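Iron aquisition yersiniabactin synthesis enzyme, YbtT (Escherichia coli, PDB 6BA9) is a low-specificity type II thioesterase that maintains production of the metallophore yersiniabactin and probably acts as a hydrolase of the alpha/beta-hydrolase fold. Local coordinates at residues 31-36 / 231-236; 64-69 / 93-98; 194-199 / 221-226. The protein carries 1 engineered substitution. All blocks are in the same frame, centred on the assembly; numbering follows the deposited sequence.

All three contacts lie within one alpha/beta-hydrolase domain. Interaction 2 is buried and joins helices 63-77 and 91-105 through methyl, methylene and isopropyl groups. Interaction 3 is partly buried: it zips up the C-terminal ends of strands 190-195 and 216-222 with backbone bonds, then joins D198 to H226. Interaction 1, also partly buried, grades from aromatic packing around W33 to an outer E36-R234 salt bridge. It touches interaction 3, where I222 packs against S235 and F236 and Q232 meets D223. Interaction 2 lies on the opposite side of the chain's centre from both, with centres 24 Å from interaction 1 and 23 Å from interaction 3.

Interaction 1 (31-36 / 231-236); sequences RHWQAE and QQARSF
W33 sets the outer part of its indole beside F236: the two planes are inclined by 26°, but the rings are slid so far apart that they barely overlap, their centroids 5.8 Å apart. This contact belongs to the alpha/beta-hydrolase fold and joins the short helix 31-34, after strand 16-20, to the start of helix 233-243 near the end of the domain. Contact is made at the far end of the indole, W33 CZ2 lying 3.8 Å from F236 CE2 and CH2 close behind, while the two side chains as a whole cross at about a right angle. Along the five-membered ring, W33 NE1 comes within 3.7 Å of A233 CB, and CD1 meets the same methyl. The NE1 hydrogen is nevertheless spent on P229 O, which helps set how the indole is turned. F30 and F237 add edge-to-face partners, so W33 has aromatic neighbours from both regions.

Towards solvent the chemistry turns polar. A water links H32 NE2, 2.7 Å from it, to A233 N, whose hydrogen it accepts; A233 is the first residue of its helix, after Q232 at the N-cap. L38 covers part of A233 and R234.

Farther out, E36 and R234 form a salt bridge. E36 CG is anti to the backbone N (chi1 -179°) and the chain beyond stays extended; R234 reaches across it at about a right angle, extended from CG to NE. Carboxylate and guanidinium planes stand 73° apart. R234 NH2 lies 2.6 Å from E36 OE2 in a bent, weak hydrogen bond, whereas NH1 binds OE1 at 3.2 Å more directly, with OE1 in the guanidinium plane but NH1 well above the carboxylate plane.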
ATOM      1  N   ARG A  31      -3.823   7.439 -11.864  1.00 20.54           N
ATOM      2  CA  ARG A  31      -4.399   8.583 -12.562  1.00 22.22           C
ATOM      3  C   ARG A  31      -5.923   8.586 -12.483  1.00 19.36           C
ATOM      4  O   ARG A  31      -6.535   9.652 -12.400  1.00 22.08           O
ATOM      5  CB  ARG A  31      -3.933   8.565 -14.019  1.00 26.44           C
ATOM      6  CG  ARG A  31      -4.417   9.738 -14.857  1.00 35.67           C
ATOM      7  CD  ARG A  31      -3.824   9.702 -16.262  1.00 46.52           C
ATOM      8  NE  ARG A  31      -2.396   9.394 -16.222  1.00 52.82           N
ATOM      9  CZ  ARG A  31      -1.424  10.297 -16.119  1.00 54.83           C
ATOM     10  NH1 ARG A  31      -1.705  11.597 -16.055  1.00 57.33           N
ATOM     11  NH2 ARG A  31      -0.161   9.892 -16.083  1.00 45.81           N
ATOM     12  N   HIS A  32      -6.550   7.408 -12.519  1.00 20.26           N
ATOM     13  CA  HIS A  32      -8.008   7.345 -12.437  1.00 20.86           C
ATOM     14  C   HIS A  32      -8.527   7.980 -11.151  1.00 20.96           C
ATOM     15  O   HIS A  32      -9.606   8.592 -11.142  1.00 19.84           O
ATOM     16  CB  HIS A  32      -8.485   5.898 -12.560  1.00 21.42           C
ATOM     17  CG  HIS A  32      -9.965   5.739 -12.394  1.00 31.17           C
ATOM     18  ND1 HIS A  32     -10.874   6.336 -13.241  1.00 39.98           N
ATOM     19  CD2 HIS A  32     -10.695   5.056 -11.479  1.00 32.86           C
ATOM     20  CE1 HIS A  32     -12.100   6.032 -12.855  1.00 39.23           C
ATOM     21  NE2 HIS A  32     -12.020   5.253 -11.789  1.00 38.01           N
ATOM     22  N   TRP A  33      -7.772   7.865 -10.058  1.00 18.22           N
ATOM     23  CA  TRP A  33      -8.175   8.536  -8.826  1.00 17.69           C
ATOM     24  C   TRP A  33      -8.181  10.049  -8.979  1.00 18.70           C
ATOM     25  O   TRP A  33      -8.976  10.737  -8.334  1.00 18.99           O
ATOM     26  CB  TRP A  33      -7.242   8.145  -7.678  1.00 17.64           C
ATOM     27  CG  TRP A  33      -7.457   6.785  -7.109  1.00 16.47           C
ATOM     28  CD1 TRP A  33      -8.304   5.818  -7.547  1.00 15.43           C
ATOM     29  CD2 TRP A  33      -6.795   6.248  -5.964  1.00 15.39           C
ATOM     30  NE1 TRP A  33      -8.217   4.703  -6.748  1.00 15.70           N
ATOM     31  CE2 TRP A  33      -7.297   4.953  -5.757  1.00 15.07           C
ATOM     32  CE3 TRP A  33      -5.830   6.748  -5.085  1.00 15.32           C
ATOM     33  CZ2 TRP A  33      -6.865   4.146  -4.706  1.00 16.18           C
ATOM     34  CZ3 TRP A  33      -5.408   5.954  -4.051  1.00 16.29           C
ATOM     35  CH2 TRP A  33      -5.926   4.670  -3.862  1.00 16.35           C
ATOM     36  N   GLN A  34      -7.300  10.592  -9.812  1.00 23.24           N
ATOM     37  CA  GLN A  34      -7.299  12.032 -10.049  1.00 27.54           C
ATOM     38  C   GLN A  34      -8.441  12.484 -10.944  1.00 26.12           C
ATOM     39  O   GLN A  34      -8.765  13.678 -10.954  1.00 34.45           O
ATOM     40  CB  GLN A  34      -5.971  12.455 -10.670  1.00 31.39           C
ATOM     41  CG  GLN A  34      -4.804  12.229  -9.756  1.00 28.63           C
ATOM     42  CD  GLN A  34      -3.489  12.618 -10.392  1.00 36.96           C
ATOM     43  OE1 GLN A  34      -2.856  11.815 -11.083  1.00 38.90           O
ATOM     44  NE2 GLN A  34      -3.071  13.860 -10.167  1.00 41.65           N
ATOM     45  N   ALA A  35      -9.060  11.576 -11.694  1.00 28.31           N
ATOM     46  CA  ALA A  35     -10.167  11.972 -12.552  1.00 30.80           C
ATOM     47  C   ALA A  35     -11.347  12.481 -11.742  1.00 31.58           C
ATOM     48  O   ALA A  35     -12.181  13.219 -12.275  1.00 33.54           O
ATOM     49  CB  ALA A  35     -10.624  10.793 -13.411  1.00 33.18           C
ATOM     50  N   GLU A  36     -11.443  12.104 -10.467  1.00 26.42           N
ATOM     51  CA  GLU A  36     -12.639  12.422  -9.703  1.00 23.04           C
ATOM     52  C   GLU A  36     -12.422  12.197  -8.211  1.00 21.84           C
ATOM     53  O   GLU A  36     -12.022  11.108  -7.802  1.00 23.26           O
ATOM     54  CB  GLU A  36     -13.784  11.541 -10.198  1.00 28.65           C
ATOM     55  CG  GLU A  36     -15.100  11.780  -9.491  1.00 28.01           C
ATOM     56  CD  GLU A  36     -16.225  10.891 -10.002  1.00 37.14           C
ATOM     57  OE1 GLU A  36     -17.394  11.176  -9.669  1.00 34.99           O
ATOM     58  OE2 GLU A  36     -15.945   9.901 -10.725  1.00 40.79           O
ATOM     59  N   GLN A 231      -9.694  -0.019 -10.183  1.00 15.99           N
ATOM     60  CA  GLN A 231     -10.802  -0.371 -11.068  1.00 18.69           C
ATOM     61  C   GLN A 231     -12.156  -0.277 -10.373  1.00 21.75           C
ATOM     62  O   GLN A 231     -13.177  -0.083 -11.046  1.00 24.26           O
ATOM     63  CB  GLN A 231     -10.579  -1.778 -11.614  1.00 20.70           C
ATOM     64  CG  GLN A 231      -9.243  -1.953 -12.330  1.00 26.36           C
ATOM     65  CD  GLN A 231      -9.215  -1.222 -13.646  1.00 31.86           C
ATOM     66  OE1 GLN A 231     -10.176  -1.278 -14.409  1.00 43.06           O
ATOM     67  NE2 GLN A 231      -8.125  -0.517 -13.919  1.00 37.56           N
ATOM     68  N   GLN A 232     -12.195  -0.435  -9.051  1.00 16.46           N
ATOM     69  CA  GLN A 232     -13.411  -0.310  -8.260  1.00 16.80           C
ATOM     70  C   GLN A 232     -13.195   0.756  -7.186  1.00 17.22           C
ATOM     71  O   GLN A 232     -13.530   0.566  -6.015  1.00 16.75           O
ATOM     72  CB  GLN A 232     -13.775  -1.663  -7.646  1.00 19.98           C
ATOM     73  CG  GLN A 232     -14.049  -2.772  -8.667  1.00 21.13           C
ATOM     74  CD  GLN A 232     -15.185  -2.453  -9.591  1.00 27.94           C
ATOM     75  OE1 GLN A 232     -16.150  -1.790  -9.211  1.00 29.00           O
ATOM     76  NE2 GLN A 232     -15.083  -2.931 -10.826  1.00 28.53           N
ATOM     77  N   ALA A 233     -12.657   1.897  -7.613  1.00 15.39           N
ATOM     78  CA  ALA A 233     -12.339   2.992  -6.697  1.00 15.77           C
ATOM     79  C   ALA A 233     -13.542   3.412  -5.858  1.00 16.18           C
ATOM     80  O   ALA A 233     -13.401   3.728  -4.676  1.00 15.58           O
ATOM     81  CB  ALA A 233     -11.812   4.180  -7.489  1.00 16.12           C
ATOM     82  N   ARG A 234     -14.735   3.460  -6.461  1.00 16.50           N
ATOM     83  CA  ARG A 234     -15.905   3.891  -5.704  1.00 19.89           C
ATOM     84  C   ARG A 234     -16.159   2.972  -4.513  1.00 19.32           C
ATOM     85  O   ARG A 234     -16.402   3.442  -3.400  1.00 18.19           O
ATOM     86  CB  ARG A 234     -17.128   3.988  -6.620  1.00 20.21           C
ATOM     87  CG  ARG A 234     -16.999   5.114  -7.630  1.00 24.51           C
ATOM     88  CD  ARG A 234     -18.273   5.378  -8.418  1.00 28.31           C
ATOM     89  NE  ARG A 234     -17.963   6.111  -9.643  1.00 38.13           N
ATOM     90  CZ  ARG A 234     -17.964   7.436  -9.767  1.00 41.28           C
ATOM     91  NH1 ARG A 234     -18.285   8.227  -8.746  1.00 36.30           N
ATOM     92  NH2 ARG A 234     -17.645   7.976 -10.938  1.00 45.20           N
ATOM     93  N   SER A 235     -16.073   1.652  -4.721  1.00 17.56           N
ATOM     94  CA  SER A 235     -16.246   0.707  -3.623  1.00 17.93           C
ATOM     95  C   SER A 235     -15.125   0.837  -2.591  1.00 18.55           C
ATOM     96  O   SER A 235     -15.373   0.785  -1.375  1.00 18.92           O
ATOM     97  CB  SER A 235     -16.299  -0.717  -4.176  1.00 22.90           C
ATOM     98  OG  SER A 235     -17.388  -0.878  -5.070  1.00 29.67           O
ATOM     99  N   PHE A 236     -13.883   0.989  -3.062  1.00 17.78           N
ATOM    100  CA  PHE A 236     -12.729   1.106  -2.169  1.00 16.40           C
ATOM    101  C   PHE A 236     -12.883   2.300  -1.233  1.00 15.27           C
ATOM    102  O   PHE A 236     -12.794   2.164  -0.008  1.00 16.10           O
ATOM    103  CB  PHE A 236     -11.480   1.219  -3.056  1.00 14.81           C
ATOM    104  CG  PHE A 236     -10.155   1.273  -2.315  1.00 13.57           C
ATOM    105  CD1 PHE A 236      -9.563   0.123  -1.821  1.00 14.62           C
ATOM    106  CD2 PHE A 236      -9.465   2.480  -2.195  1.00 16.93           C
ATOM    107  CE1 PHE A 236      -8.336   0.183  -1.187  1.00 15.64           C
ATOM    108  CE2 PHE A 236      -8.240   2.539  -1.554  1.00 17.07           C
ATOM    109  CZ  PHE A 236      -7.683   1.392  -1.051  1.00 16.99           C
TER
HETATM  110  O   HOH W   1     -12.847   2.912 -10.644  1.00 33.54           O

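Interaction 2 (64-69 / 93-98); sequences TQLAAL and AQVAFE
A67 CB rests against E98 CB, 3.5 Å away, where helices 63-77 and 91-105 pass each other. Their local axes come within 8.3 Å and cross at -54°, and with A67 as the small residue at the crossing, the CA atoms of A67 and V95 are 5.3 Å apart.

The remaining apolar contacts are made by the two branches of V95. CG1, anti to the backbone N (chi1 178°), lies against the A67 backbone, 4.0 Å from A67 N. CG2 meets the neighbouring side chain, 4.1 Å from L66 CD1. L66 also touches M91 and P49, and I63 packs on V95 and E98.

One mixed contact brings T64 and E98 side by side, pointing the same way: T64 CG2 faces the carboxylate, 4.0 Å from E98 OE1. The polar atoms have their partners elsewhere. T64 OG1 bonds to S62 OG; E98 OE1 pairs with R101, and OE2 is hydrogen-bonded to the hydroxyls of Y175 and Y177.

Helix 91-105 directly follows strand 84-89, as the helix after the nucleophile elbow does in alpha/beta hydrolases. The chemistry implies cohesion by close carbon packing, with the buried carboxylate of E98 satisfied by R101 on its own helix and Y175 and Y177 beyond the pair.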
ATOM      1  N   THR A  64      10.858  -2.011   5.888  1.00 14.31           N
ATOM      2  CA  THR A  64      11.019  -1.205   7.095  1.00 13.68           C
ATOM      3  C   THR A  64      11.793   0.083   6.806  1.00 14.31           C
ATOM      4  O   THR A  64      11.533   1.111   7.439  1.00 14.28           O
ATOM      5  CB  THR A  64      11.636  -2.036   8.239  1.00 15.05           C
ATOM      6  OG1 THR A  64      12.838  -2.662   7.793  1.00 16.76           O
ATOM      7  CG2 THR A  64      10.683  -3.102   8.736  1.00 16.17           C
ATOM      8  N   GLN A  65      12.732   0.055   5.856  1.00 13.63           N
ATOM      9  CA  GLN A  65      13.430   1.287   5.455  1.00 13.34           C
ATOM     10  C   GLN A  65      12.460   2.278   4.811  1.00 13.16           C
ATOM     11  O   GLN A  65      12.486   3.480   5.101  1.00 14.62           O
ATOM     12  CB  GLN A  65      14.566   0.990   4.482  1.00 17.09           C
ATOM     13  CG  GLN A  65      15.795   0.398   5.089  1.00 22.65           C
ATOM     14  CD  GLN A  65      16.820   0.034   4.037  1.00 28.44           C
ATOM     15  OE1 GLN A  65      16.725   0.466   2.875  1.00 24.95           O
ATOM     16  NE2 GLN A  65      17.807  -0.773   4.428  1.00 38.02           N
ATOM     17  N   LEU A  66      11.607   1.796   3.909  1.00 13.47           N
ATOM     18  CA  LEU A  66      10.592   2.661   3.318  1.00 11.48           C
ATOM     19  C   LEU A  66       9.686   3.264   4.387  1.00 12.37           C
ATOM     20  O   LEU A  66       9.353   4.459   4.338  1.00 11.21           O
ATOM     21  CB  LEU A  66       9.763   1.861   2.312  1.00 11.97           C
ATOM     22  CG  LEU A  66      10.478   1.504   1.007  1.00 11.14           C
ATOM     23  CD1 LEU A  66       9.710   0.405   0.267  1.00 14.14           C
ATOM     24  CD2 LEU A  66      10.620   2.727   0.118  1.00 12.12           C
ATOM     25  N   ALA A  67       9.273   2.442   5.357  1.00 12.05           N
ATOM     26  CA  ALA A  67       8.391   2.897   6.431  1.00 11.67           C
ATOM     27  C   ALA A  67       9.061   3.940   7.307  1.00 11.67           C
ATOM     28  O   ALA A  67       8.406   4.879   7.773  1.00 11.85           O
ATOM     29  CB  ALA A  67       7.992   1.697   7.283  1.00 11.86           C
ATOM     30  N   ALA A  68      10.357   3.781   7.565  1.00 13.08           N
ATOM     31  CA  ALA A  68      11.063   4.780   8.360  1.00 13.27           C
ATOM     32  C   ALA A  68      11.096   6.122   7.645  1.00 15.08           C
ATOM     33  O   ALA A  68      10.874   7.170   8.260  1.00 14.12           O
ATOM     34  CB  ALA A  68      12.484   4.305   8.651  1.00 15.60           C
ATOM     35  N   LEU A  69      11.378   6.122   6.350  1.00 13.07           N
ATOM     36  CA  LEU A  69      11.361   7.367   5.589  1.00 12.77           C
ATOM     37  C   LEU A  69       9.979   8.005   5.629  1.00 12.52           C
ATOM     38  O   LEU A  69       9.835   9.211   5.844  1.00 13.73           O
ATOM     39  CB  LEU A  69      11.792   7.109   4.146  1.00 15.11           C
ATOM     40  CG  LEU A  69      13.250   6.749   3.896  1.00 21.72           C
ATOM     41  CD1 LEU A  69      13.403   6.377   2.433  1.00 26.32           C
ATOM     42  CD2 LEU A  69      14.192   7.917   4.240  1.00 25.48           C
ATOM     43  N   ALA A  93       0.519  -2.208   1.698  1.00 10.87           N
ATOM     44  CA  ALA A  93      -0.048  -2.496   3.015  1.00 10.62           C
ATOM     45  C   ALA A  93       1.045  -2.784   4.037  1.00 11.65           C
ATOM     46  O   ALA A  93       0.917  -2.419   5.208  1.00 11.42           O
ATOM     47  CB  ALA A  93      -1.014  -3.676   2.930  1.00 12.48           C
ATOM     48  N   GLN A  94       2.122  -3.441   3.614  1.00 10.30           N
ATOM     49  CA  GLN A  94       3.226  -3.735   4.515  1.00 10.70           C
ATOM     50  C   GLN A  94       3.897  -2.449   4.959  1.00 11.08           C
ATOM     51  O   GLN A  94       4.200  -2.267   6.139  1.00 11.48           O
ATOM     52  CB  GLN A  94       4.241  -4.653   3.838  1.00 10.70           C
ATOM     53  CG  GLN A  94       3.684  -5.984   3.341  1.00 11.02           C
ATOM     54  CD  GLN A  94       4.596  -6.673   2.369  1.00 11.40           C
ATOM     55  OE1 GLN A  94       5.358  -6.026   1.646  1.00 13.45           O
ATOM     56  NE2 GLN A  94       4.520  -7.990   2.317  1.00 13.96           N
ATOM     57  N   VAL A  95       4.130  -1.534   4.015  1.00 11.44           N
ATOM     58  CA  VAL A  95       4.725  -0.248   4.358  1.00 10.78           C
ATOM     59  C   VAL A  95       3.794   0.560   5.252  1.00  9.47           C
ATOM     60  O   VAL A  95       4.239   1.166   6.235  1.00 11.20           O
ATOM     61  CB  VAL A  95       5.141   0.539   3.104  1.00 10.74           C
ATOM     62  CG1 VAL A  95       5.719   1.888   3.511  1.00 12.23           C
ATOM     63  CG2 VAL A  95       6.174  -0.238   2.288  1.00 12.20           C
ATOM     64  N   ALA A  96       2.499   0.582   4.937  1.00 10.64           N
ATOM     65  CA  ALA A  96       1.538   1.327   5.742  1.00 10.41           C
ATOM     66  C   ALA A  96       1.501   0.792   7.164  1.00 11.33           C
ATOM     67  O   ALA A  96       1.484   1.573   8.120  1.00 12.22           O
ATOM     68  CB  ALA A  96       0.147   1.241   5.110  1.00 12.29           C
ATOM     69  N   PHE A  97       1.494  -0.531   7.320  1.00 10.78           N
ATOM     70  CA  PHE A  97       1.525  -1.147   8.642  1.00 11.90           C
ATOM     71  C   PHE A  97       2.773  -0.743   9.418  1.00 11.04           C
ATOM     72  O   PHE A  97       2.684  -0.298  10.576  1.00 11.91           O
ATOM     73  CB  PHE A  97       1.462  -2.666   8.473  1.00 13.47           C
ATOM     74  CG  PHE A  97       1.683  -3.437   9.744  1.00 11.73           C
ATOM     75  CD1 PHE A  97       0.782  -3.358  10.784  1.00 14.99           C
ATOM     76  CD2 PHE A  97       2.774  -4.252   9.879  1.00 13.14           C
ATOM     77  CE1 PHE A  97       0.985  -4.109  11.950  1.00 16.25           C
ATOM     78  CE2 PHE A  97       2.978  -4.995  11.032  1.00 17.21           C
ATOM     79  CZ  PHE A  97       2.086  -4.914  12.060  1.00 16.46           C
ATOM     80  N   GLU A  98       3.955  -0.881   8.802  1.00 11.53           N
ATOM     81  CA  GLU A  98       5.195  -0.555   9.507  1.00 12.87           C
ATOM     82  C   GLU A  98       5.307   0.940   9.793  1.00 14.06           C
ATOM     83  O   GLU A  98       5.847   1.337  10.835  1.00 12.85           O
ATOM     84  CB  GLU A  98       6.404  -1.096   8.731  1.00 11.99           C
ATOM     85  CG  GLU A  98       6.514  -2.621   8.681  1.00 12.46           C
ATOM     86  CD  GLU A  98       6.878  -3.248  10.005  1.00 16.40           C
ATOM     87  OE1 GLU A  98       7.365  -2.526  10.911  1.00 16.96           O
ATOM     88  OE2 GLU A  98       6.653  -4.470  10.136  1.00 15.38           O
TER

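Interaction 3 (194-199 / 221-226); sequences CGSHDR and VIDGDH
Strands 190-195 and 216-222 run parallel here, C194 paired with V221 and G195 with I222, and backbone hydrogen bonds follow on into the loops. I222 N donates almost straight to C194 O at 2.8 Å, S196 N to I222 O, and H197 N to G224 O at 2.9 Å. G224 takes backbone angles at which a CB would jam against the carbonyl O of the residue before, which calls for glycine.

On one face of the sheet C194 SG touches V221 CG2, 3.8 Å away. S196 OG then stands in for the backbone: it accepts from G224 N at 3.0 Å and shares a hydrogen bond with H197 ND1, while S196 CB lies on V221 CG1.

Farther along, the buried carboxylate of D198 grips H226. ND1 donates to both oxygens, each met on the syn side: OD1 at 2.9 Å in a bent bond, and OD2 at 3.0 Å in the straighter one (163°), with OD2 in the plane of the ring. Ring and carboxylate are turned 55° apart. D198 OD1 has a second donor in E200 N, which steadies the carboxylate. The pair is consistent with the acid and histidine of an alpha/beta-hydrolase triad, and H226 also touches the engineered A90. A water accepts from both R199 N and H226 N.

The contact closes the beta-alpha-beta unit at the edge of the sheet: W203 and V206 of helix 203-207 cover C194, and Y228 of helix 228-231 lies against D198 and I222.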
ATOM      1  N   CYS A 194     -10.204  -7.049   1.052  1.00 13.25           N
ATOM      2  CA  CYS A 194      -9.748  -8.035   0.079  1.00 13.43           C
ATOM      3  C   CYS A 194     -10.685  -8.007  -1.120  1.00 13.56           C
ATOM      4  O   CYS A 194     -11.775  -7.421  -1.075  1.00 14.81           O
ATOM      5  CB  CYS A 194      -9.612  -9.429   0.694  1.00 12.64           C
ATOM      6  SG  CYS A 194     -11.198 -10.216   1.096  1.00 15.97           S
ATOM      7  N   GLY A 195     -10.238  -8.640  -2.197  1.00 12.89           N
ATOM      8  CA  GLY A 195     -10.989  -8.681  -3.440  1.00 14.25           C
ATOM      9  C   GLY A 195     -11.649 -10.028  -3.676  1.00 17.31           C
ATOM     10  O   GLY A 195     -11.038 -11.073  -3.477  1.00 19.32           O
ATOM     11  N   SER A 196     -12.902  -9.985  -4.139  1.00 16.22           N
ATOM     12  CA  SER A 196     -13.658 -11.222  -4.348  1.00 18.16           C
ATOM     13  C   SER A 196     -12.927 -12.188  -5.268  1.00 19.82           C
ATOM     14  O   SER A 196     -13.009 -13.411  -5.085  1.00 20.05           O
ATOM     15  CB  SER A 196     -15.033 -10.903  -4.943  1.00 16.79           C
ATOM     16  OG  SER A 196     -14.952 -10.223  -6.178  1.00 18.60           O
ATOM     17  N   HIS A 197     -12.251 -11.661  -6.279  1.00 16.65           N
ATOM     18  CA  HIS A 197     -11.551 -12.460  -7.275  1.00 17.84           C
ATOM     19  C   HIS A 197     -10.099 -12.026  -7.396  1.00 17.93           C
ATOM     20  O   HIS A 197      -9.521 -12.045  -8.481  1.00 19.60           O
ATOM     21  CB  HIS A 197     -12.284 -12.407  -8.617  1.00 20.18           C
ATOM     22  CG  HIS A 197     -13.649 -13.014  -8.555  1.00 25.11           C
ATOM     23  ND1 HIS A 197     -14.734 -12.351  -8.020  1.00 24.61           N
ATOM     24  CD2 HIS A 197     -14.098 -14.241  -8.916  1.00 31.71           C
ATOM     25  CE1 HIS A 197     -15.794 -13.137  -8.066  1.00 29.45           C
ATOM     26  NE2 HIS A 197     -15.438 -14.287  -8.612  1.00 29.40           N
ATOM     27  N   ASP A 198      -9.505 -11.607  -6.273  1.00 15.99           N
ATOM     28  CA  ASP A 198      -8.100 -11.202  -6.238  1.00 16.84           C
ATOM     29  C   ASP A 198      -7.244 -12.457  -6.158  1.00 15.95           C
ATOM     30  O   ASP A 198      -7.173 -13.113  -5.108  1.00 18.38           O
ATOM     31  CB  ASP A 198      -7.851 -10.290  -5.034  1.00 16.70           C
ATOM     32  CG  ASP A 198      -6.416  -9.804  -4.944  1.00 16.93           C
ATOM     33  OD1 ASP A 198      -5.543 -10.297  -5.687  1.00 16.82           O
ATOM     34  OD2 ASP A 198      -6.150  -8.882  -4.136  1.00 14.44           O
ATOM     35  N   ARG A 199      -6.590 -12.804  -7.270  1.00 15.09           N
ATOM     36  CA  ARG A 199      -5.794 -14.025  -7.315  1.00 17.12           C
ATOM     37  C   ARG A 199      -4.495 -13.922  -6.529  1.00 20.04           C
ATOM     38  O   ARG A 199      -3.835 -14.946  -6.330  1.00 20.61           O
ATOM     39  CB  ARG A 199      -5.489 -14.389  -8.769  1.00 18.51           C
ATOM     40  CG  ARG A 199      -6.715 -14.864  -9.517  1.00 20.40           C
ATOM     41  CD  ARG A 199      -6.392 -15.170 -10.975  1.00 20.70           C
ATOM     42  NE  ARG A 199      -5.783 -14.019 -11.617  1.00 23.80           N
ATOM     43  CZ  ARG A 199      -4.602 -14.023 -12.241  1.00 26.88           C
ATOM     44  NH1 ARG A 199      -3.909 -15.143 -12.387  1.00 30.91           N
ATOM     45  NH2 ARG A 199      -4.141 -12.892 -12.741  1.00 27.97           N
ATOM     46  N   VAL A 221     -15.044  -7.527   1.756  1.00 15.39           N
ATOM     47  CA  VAL A 221     -14.784  -7.984   0.393  1.00 16.77           C
ATOM     48  C   VAL A 221     -15.276  -6.928  -0.586  1.00 18.34           C
ATOM     49  O   VAL A 221     -16.453  -6.547  -0.580  1.00 20.90           O
ATOM     50  CB  VAL A 221     -15.473  -9.334   0.128  1.00 17.63           C
ATOM     51  CG1 VAL A 221     -15.204  -9.800  -1.311  1.00 21.30           C
ATOM     52  CG2 VAL A 221     -15.008 -10.383   1.094  1.00 18.35           C
ATOM     53  N   ILE A 222     -14.379  -6.466  -1.440  1.00 16.26           N
ATOM     54  CA  ILE A 222     -14.711  -5.618  -2.575  1.00 16.64           C
ATOM     55  C   ILE A 222     -14.771  -6.510  -3.815  1.00 18.08           C
ATOM     56  O   ILE A 222     -13.882  -7.338  -4.043  1.00 17.36           O
ATOM     57  CB  ILE A 222     -13.673  -4.490  -2.715  1.00 16.39           C
ATOM     58  CG1 ILE A 222     -13.789  -3.562  -1.487  1.00 20.53           C
ATOM     59  CG2 ILE A 222     -13.864  -3.744  -4.037  1.00 17.73           C
ATOM     60  CD1 ILE A 222     -12.821  -2.437  -1.461  1.00 25.71           C
ATOM     61  N   ASP A 223     -15.847  -6.391  -4.592  1.00 19.61           N
ATOM     62  CA  ASP A 223     -15.970  -7.199  -5.798  1.00 17.87           C
ATOM     63  C   ASP A 223     -14.988  -6.691  -6.853  1.00 17.23           C
ATOM     64  O   ASP A 223     -15.084  -5.543  -7.298  1.00 23.09           O
ATOM     65  CB  ASP A 223     -17.413  -7.157  -6.310  1.00 23.49           C
ATOM     66  CG  ASP A 223     -18.380  -7.920  -5.406  1.00 30.70           C
ATOM     67  OD1 ASP A 223     -17.930  -8.766  -4.591  1.00 29.64           O
ATOM     68  OD2 ASP A 223     -19.604  -7.689  -5.520  1.00 42.20           O
ATOM     69  N   GLY A 224     -14.059  -7.540  -7.263  1.00 17.10           N
ATOM     70  CA  GLY A 224     -13.038  -7.147  -8.213  1.00 16.82           C
ATOM     71  C   GLY A 224     -11.854  -8.091  -8.170  1.00 14.87           C
ATOM     72  O   GLY A 224     -11.826  -9.065  -7.415  1.00 18.00           O
ATOM     73  N   ASP A 225     -10.874  -7.789  -9.026  1.00 17.33           N
ATOM     74  CA  ASP A 225      -9.624  -8.534  -9.071  1.00 16.64           C
ATOM     75  C   ASP A 225      -8.561  -7.772  -8.270  1.00 15.03           C
ATOM     76  O   ASP A 225      -8.877  -6.849  -7.517  1.00 15.77           O
ATOM     77  CB  ASP A 225      -9.223  -8.830 -10.523  1.00 19.18           C
ATOM     78  CG  ASP A 225      -8.876  -7.594 -11.326  1.00 22.62           C
ATOM     79  OD1 ASP A 225      -8.638  -6.500 -10.778  1.00 19.72           O
ATOM     80  OD2 ASP A 225      -8.823  -7.721 -12.570  1.00 26.23           O
ATOM     81  N   HIS A 226      -7.286  -8.141  -8.445  1.00 15.03           N
ATOM     82  CA  HIS A 226      -6.225  -7.563  -7.611  1.00 13.62           C
ATOM     83  C   HIS A 226      -6.150  -6.045  -7.723  1.00 15.66           C
ATOM     84  O   HIS A 226      -5.655  -5.382  -6.806  1.00 16.16           O
ATOM     85  CB  HIS A 226      -4.851  -8.155  -7.966  1.00 15.01           C
ATOM     86  CG  HIS A 226      -3.745  -7.741  -7.030  1.00 15.75           C
ATOM     87  ND1 HIS A 226      -3.785  -7.999  -5.683  1.00 19.23           N
ATOM     88  CD2 HIS A 226      -2.590  -7.072  -7.255  1.00 20.60           C
ATOM     89  CE1 HIS A 226      -2.694  -7.511  -5.109  1.00 20.57           C
ATOM     90  NE2 HIS A 226      -1.953  -6.947  -6.046  1.00 18.61           N
TER
HETATM   91  O   HOH W   2      -6.495 -10.872  -9.556  1.00 17.57           O